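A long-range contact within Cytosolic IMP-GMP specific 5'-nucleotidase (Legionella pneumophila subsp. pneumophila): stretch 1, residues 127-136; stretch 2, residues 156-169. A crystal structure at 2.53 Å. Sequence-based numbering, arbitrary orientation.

Stretch 1, residues 127-136: SFSIAFCILY
Stretch 2 156-169: IAQDVQYCVDKVHS

What fills the centre of the contact? Phe132 does, as a knob in a hole formed by Ala157, Val160, Gln161 and Val164. Its CA-to-CB bond points sideways, but chi1 t (-163°) with chi2 at -54° carries the ring across. Val160 (chi1 t) lays CG1 over one ring face, 3.8 Å from the Phe132 centroid and 10° off the normal, a CH-pi contact. Leu135 (chi1 t, chi2 p) backs the same methyl, its CD2 4.2 Å from Val160 CG1.

How do the backbones run? Both are helical: residues 129-136 and continuing beyond, with Phe128 as N-cap residue (phi/psi -121/17), and a helix already under way at 156 that runs on through the second stretch, with phi/psi mostly near -60/-45. Their N-to-C directions differ by 141°, so they run roughly antiparallel, with axes 10.8 Å apart at closest approach. Register follows three pairs: Phe128 CA to Val164 CA at 7.9 Å, Phe132 CA to Val160 CA at 7.5 Å and Tyr136 CA to Ala157 CA at 6.7 Å.

What closes the two ends? At one, Tyr136 (chi1 t, chi2 69°) places CE1 3.5 Å from Ala157 CB and 4.2 Å from Ile156 CB; its hydroxyl bonds elsewhere in the structure. At the other, the CA-to-CB bond of Phe128 points toward the second helix, and its ring (chi1 p, chi2 77°) receives Val164 CG1 (chi1 t) over one face, a tight 3.2 Å from the ring centroid. His168 (chi1 -98°, chi2 81°) meets Phe128 obliquely, planes at 56° and centroids 5.0 Å apart, while His168 ND1 donates to Val164 O at 3.3 Å.

Where does polarity enter? No hydrogen bond crosses between the stretches. Gln161 (chi1 t, chi2 p, chi3 53°) brings OE1 to 3.3 Å from Phe132 CE2, at the ring edge, where the aromatic hydrogens are slightly positive. The amide nitrogen of the same side chain bonds within its own helix, Gln161 NE2 donating to Asp165 OD1 (chi1 m) at 2.9 Å.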

# COMPACT_ATOMS: atom_id res chain seq x y z
N SER B 127 4.54 -27.20 3.16
CA SER B 127 5.00 -28.57 3.33
C SER B 127 6.34 -28.80 2.63
O SER B 127 6.94 -29.87 2.76
CB SER B 127 3.95 -29.54 2.79
OG SER B 127 3.59 -29.20 1.46
N PHE B 128 6.79 -27.81 1.86
CA PHE B 128 8.06 -27.91 1.13
C PHE B 128 9.05 -26.82 1.53
O PHE B 128 10.02 -26.59 0.82
CB PHE B 128 7.82 -27.89 -0.39
CG PHE B 128 6.81 -26.87 -0.83
CD1 PHE B 128 7.15 -25.52 -0.91
CD2 PHE B 128 5.50 -27.25 -1.15
CE1 PHE B 128 6.20 -24.55 -1.30
CE2 PHE B 128 4.53 -26.29 -1.53
CZ PHE B 128 4.89 -24.94 -1.61
N SER B 129 8.80 -26.18 2.66
CA SER B 129 9.66 -25.11 3.16
C SER B 129 11.06 -25.59 3.49
O SER B 129 12.05 -24.95 3.15
CB SER B 129 9.06 -24.47 4.41
OG SER B 129 8.09 -23.50 4.05
N ILE B 130 11.15 -26.71 4.18
CA ILE B 130 12.42 -27.26 4.57
C ILE B 130 13.25 -27.63 3.35
O ILE B 130 14.44 -27.35 3.30
CB ILE B 130 12.21 -28.46 5.50
CG1 ILE B 130 11.89 -27.93 6.90
CG2 ILE B 130 13.43 -29.36 5.51
CD1 ILE B 130 11.42 -28.98 7.90
N ALA B 131 12.62 -28.25 2.35
CA ALA B 131 13.34 -28.60 1.14
C ALA B 131 13.79 -27.30 0.46
O ALA B 131 14.94 -27.19 -0.01
CB ALA B 131 12.45 -29.40 0.20
N PHE B 132 12.90 -26.33 0.42
CA PHE B 132 13.20 -25.05 -0.19
C PHE B 132 14.47 -24.46 0.40
O PHE B 132 15.38 -24.05 -0.33
CB PHE B 132 12.04 -24.07 0.01
CG PHE B 132 12.08 -22.87 -0.92
CD1 PHE B 132 13.20 -22.06 -1.00
CD2 PHE B 132 10.97 -22.54 -1.69
CE1 PHE B 132 13.23 -20.95 -1.84
CE2 PHE B 132 10.98 -21.43 -2.54
CZ PHE B 132 12.12 -20.63 -2.61
N CYS B 133 14.54 -24.41 1.73
CA CYS B 133 15.69 -23.85 2.44
C CYS B 133 16.99 -24.58 2.13
O CYS B 133 17.99 -23.95 1.81
CB CYS B 133 15.46 -23.86 3.95
SG CYS B 133 14.33 -22.58 4.52
N ILE B 134 16.97 -25.90 2.22
CA ILE B 134 18.17 -26.68 1.94
C ILE B 134 18.64 -26.42 0.51
O ILE B 134 19.81 -26.09 0.29
CB ILE B 134 17.91 -28.18 2.11
CG1 ILE B 134 17.58 -28.48 3.57
CG2 ILE B 134 19.13 -28.95 1.64
CD1 ILE B 134 17.17 -29.92 3.82
N LEU B 135 17.74 -26.57 -0.45
CA LEU B 135 18.09 -26.34 -1.84
C LEU B 135 18.62 -24.91 -2.05
O LEU B 135 19.71 -24.73 -2.58
CB LEU B 135 16.89 -26.58 -2.75
CG LEU B 135 17.19 -26.40 -4.24
CD1 LEU B 135 18.34 -27.31 -4.61
CD2 LEU B 135 15.98 -26.72 -5.09
N TYR B 136 17.84 -23.91 -1.64
CA TYR B 136 18.25 -22.52 -1.81
C TYR B 136 19.62 -22.29 -1.20
O TYR B 136 20.46 -21.61 -1.78
CB TYR B 136 17.25 -21.58 -1.16
CG TYR B 136 17.54 -20.12 -1.44
CD1 TYR B 136 17.37 -19.59 -2.72
CD2 TYR B 136 17.98 -19.27 -0.44
CE1 TYR B 136 17.62 -18.25 -2.99
CE2 TYR B 136 18.24 -17.92 -0.69
CZ TYR B 136 18.06 -17.42 -1.97
OH TYR B 136 18.33 -16.10 -2.22
N ILE B 156 17.22 -16.71 -8.26
CA ILE B 156 17.26 -18.11 -7.87
C ILE B 156 16.05 -18.46 -7.00
O ILE B 156 15.33 -19.41 -7.29
CB ILE B 156 18.56 -18.42 -7.11
CG1 ILE B 156 19.75 -17.99 -7.97
CG2 ILE B 156 18.64 -19.90 -6.77
CD1 ILE B 156 21.11 -18.26 -7.35
N ALA B 157 15.82 -17.68 -5.95
CA ALA B 157 14.69 -17.92 -5.06
C ALA B 157 13.38 -17.99 -5.83
O ALA B 157 12.54 -18.84 -5.54
CB ALA B 157 14.61 -16.83 -4.01
N GLN B 158 13.19 -17.10 -6.80
CA GLN B 158 11.96 -17.09 -7.59
C GLN B 158 11.88 -18.28 -8.54
O GLN B 158 10.80 -18.86 -8.74
CB GLN B 158 11.83 -15.78 -8.36
CG GLN B 158 11.72 -14.57 -7.44
CD GLN B 158 11.54 -13.26 -8.19
OE1 GLN B 158 12.32 -12.94 -9.09
NE2 GLN B 158 10.51 -12.51 -7.83
N ASP B 159 13.01 -18.67 -9.11
CA ASP B 159 13.03 -19.82 -10.00
C ASP B 159 12.60 -21.05 -9.21
O ASP B 159 11.70 -21.79 -9.62
CB ASP B 159 14.42 -20.06 -10.59
CG ASP B 159 14.79 -19.04 -11.66
OD1 ASP B 159 13.88 -18.38 -12.23
OD2 ASP B 159 16.01 -18.92 -11.94
N VAL B 160 13.27 -21.25 -8.07
CA VAL B 160 12.98 -22.38 -7.20
C VAL B 160 11.50 -22.40 -6.84
O VAL B 160 10.87 -23.46 -6.89
CB VAL B 160 13.82 -22.32 -5.92
CG1 VAL B 160 13.38 -23.41 -4.97
CG2 VAL B 160 15.29 -22.50 -6.25
N GLN B 161 10.93 -21.25 -6.48
CA GLN B 161 9.51 -21.19 -6.12
C GLN B 161 8.66 -21.61 -7.30
O GLN B 161 7.64 -22.28 -7.14
CB GLN B 161 9.10 -19.79 -5.67
CG GLN B 161 7.63 -19.65 -5.28
CD GLN B 161 7.24 -20.55 -4.11
OE1 GLN B 161 7.86 -20.52 -3.05
NE2 GLN B 161 6.19 -21.35 -4.30
N TYR B 162 9.09 -21.22 -8.49
CA TYR B 162 8.38 -21.56 -9.71
C TYR B 162 8.34 -23.08 -9.88
O TYR B 162 7.29 -23.65 -10.17
CB TYR B 162 9.06 -20.91 -10.92
CG TYR B 162 8.44 -21.27 -12.25
CD1 TYR B 162 8.89 -22.37 -12.98
CD2 TYR B 162 7.39 -20.52 -12.79
CE1 TYR B 162 8.32 -22.71 -14.22
CE2 TYR B 162 6.81 -20.85 -14.01
CZ TYR B 162 7.28 -21.95 -14.72
OH TYR B 162 6.70 -22.28 -15.93
N CYS B 163 9.48 -23.73 -9.69
CA CYS B 163 9.55 -25.17 -9.82
C CYS B 163 8.65 -25.87 -8.82
O CYS B 163 7.95 -26.84 -9.17
CB CYS B 163 10.97 -25.66 -9.62
SG CYS B 163 12.08 -25.14 -10.90
N VAL B 164 8.66 -25.40 -7.57
CA VAL B 164 7.84 -25.98 -6.52
C VAL B 164 6.36 -25.93 -6.92
O VAL B 164 5.63 -26.91 -6.77
CB VAL B 164 8.01 -25.24 -5.16
CG1 VAL B 164 7.20 -25.96 -4.09
CG2 VAL B 164 9.47 -25.20 -4.75
N ASP B 165 5.92 -24.77 -7.41
CA ASP B 165 4.53 -24.61 -7.83
C ASP B 165 4.25 -25.52 -9.01
O ASP B 165 3.19 -26.15 -9.09
CB ASP B 165 4.23 -23.16 -8.22
CG ASP B 165 4.47 -22.17 -7.09
OD1 ASP B 165 4.15 -22.50 -5.93
OD2 ASP B 165 4.98 -21.06 -7.39
N LYS B 166 5.20 -25.58 -9.94
CA LYS B 166 5.05 -26.41 -11.12
C LYS B 166 4.92 -27.87 -10.75
O LYS B 166 3.96 -28.54 -11.12
CB LYS B 166 6.24 -26.22 -12.06
CG LYS B 166 5.86 -26.29 -13.53
CD LYS B 166 4.91 -25.14 -13.88
CE LYS B 166 4.51 -25.15 -15.35
NZ LYS B 166 3.64 -23.97 -15.67
N VAL B 167 5.91 -28.36 -10.01
CA VAL B 167 5.92 -29.76 -9.58
C VAL B 167 4.65 -30.13 -8.82
O VAL B 167 4.25 -31.29 -8.79
CB VAL B 167 7.18 -30.04 -8.72
CG1 VAL B 167 6.99 -29.50 -7.32
CG2 VAL B 167 7.45 -31.53 -8.68
N HIS B 168 4.01 -29.13 -8.21
CA HIS B 168 2.78 -29.36 -7.46
C HIS B 168 1.55 -29.27 -8.36
O HIS B 168 0.42 -29.47 -7.91
CB HIS B 168 2.64 -28.37 -6.30
CG HIS B 168 3.06 -28.93 -4.97
ND1 HIS B 168 4.38 -29.00 -4.57
CD2 HIS B 168 2.34 -29.50 -3.98
CE1 HIS B 168 4.45 -29.58 -3.39
NE2 HIS B 168 3.23 -29.89 -3.00
N SER B 169 1.77 -28.96 -9.64
CA SER B 169 0.69 -28.84 -10.61
C SER B 169 0.88 -29.85 -11.72
O SER B 169 -0.09 -30.32 -12.32
CB SER B 169 0.67 -27.43 -11.20
OG SER B 169 0.50 -26.46 -10.18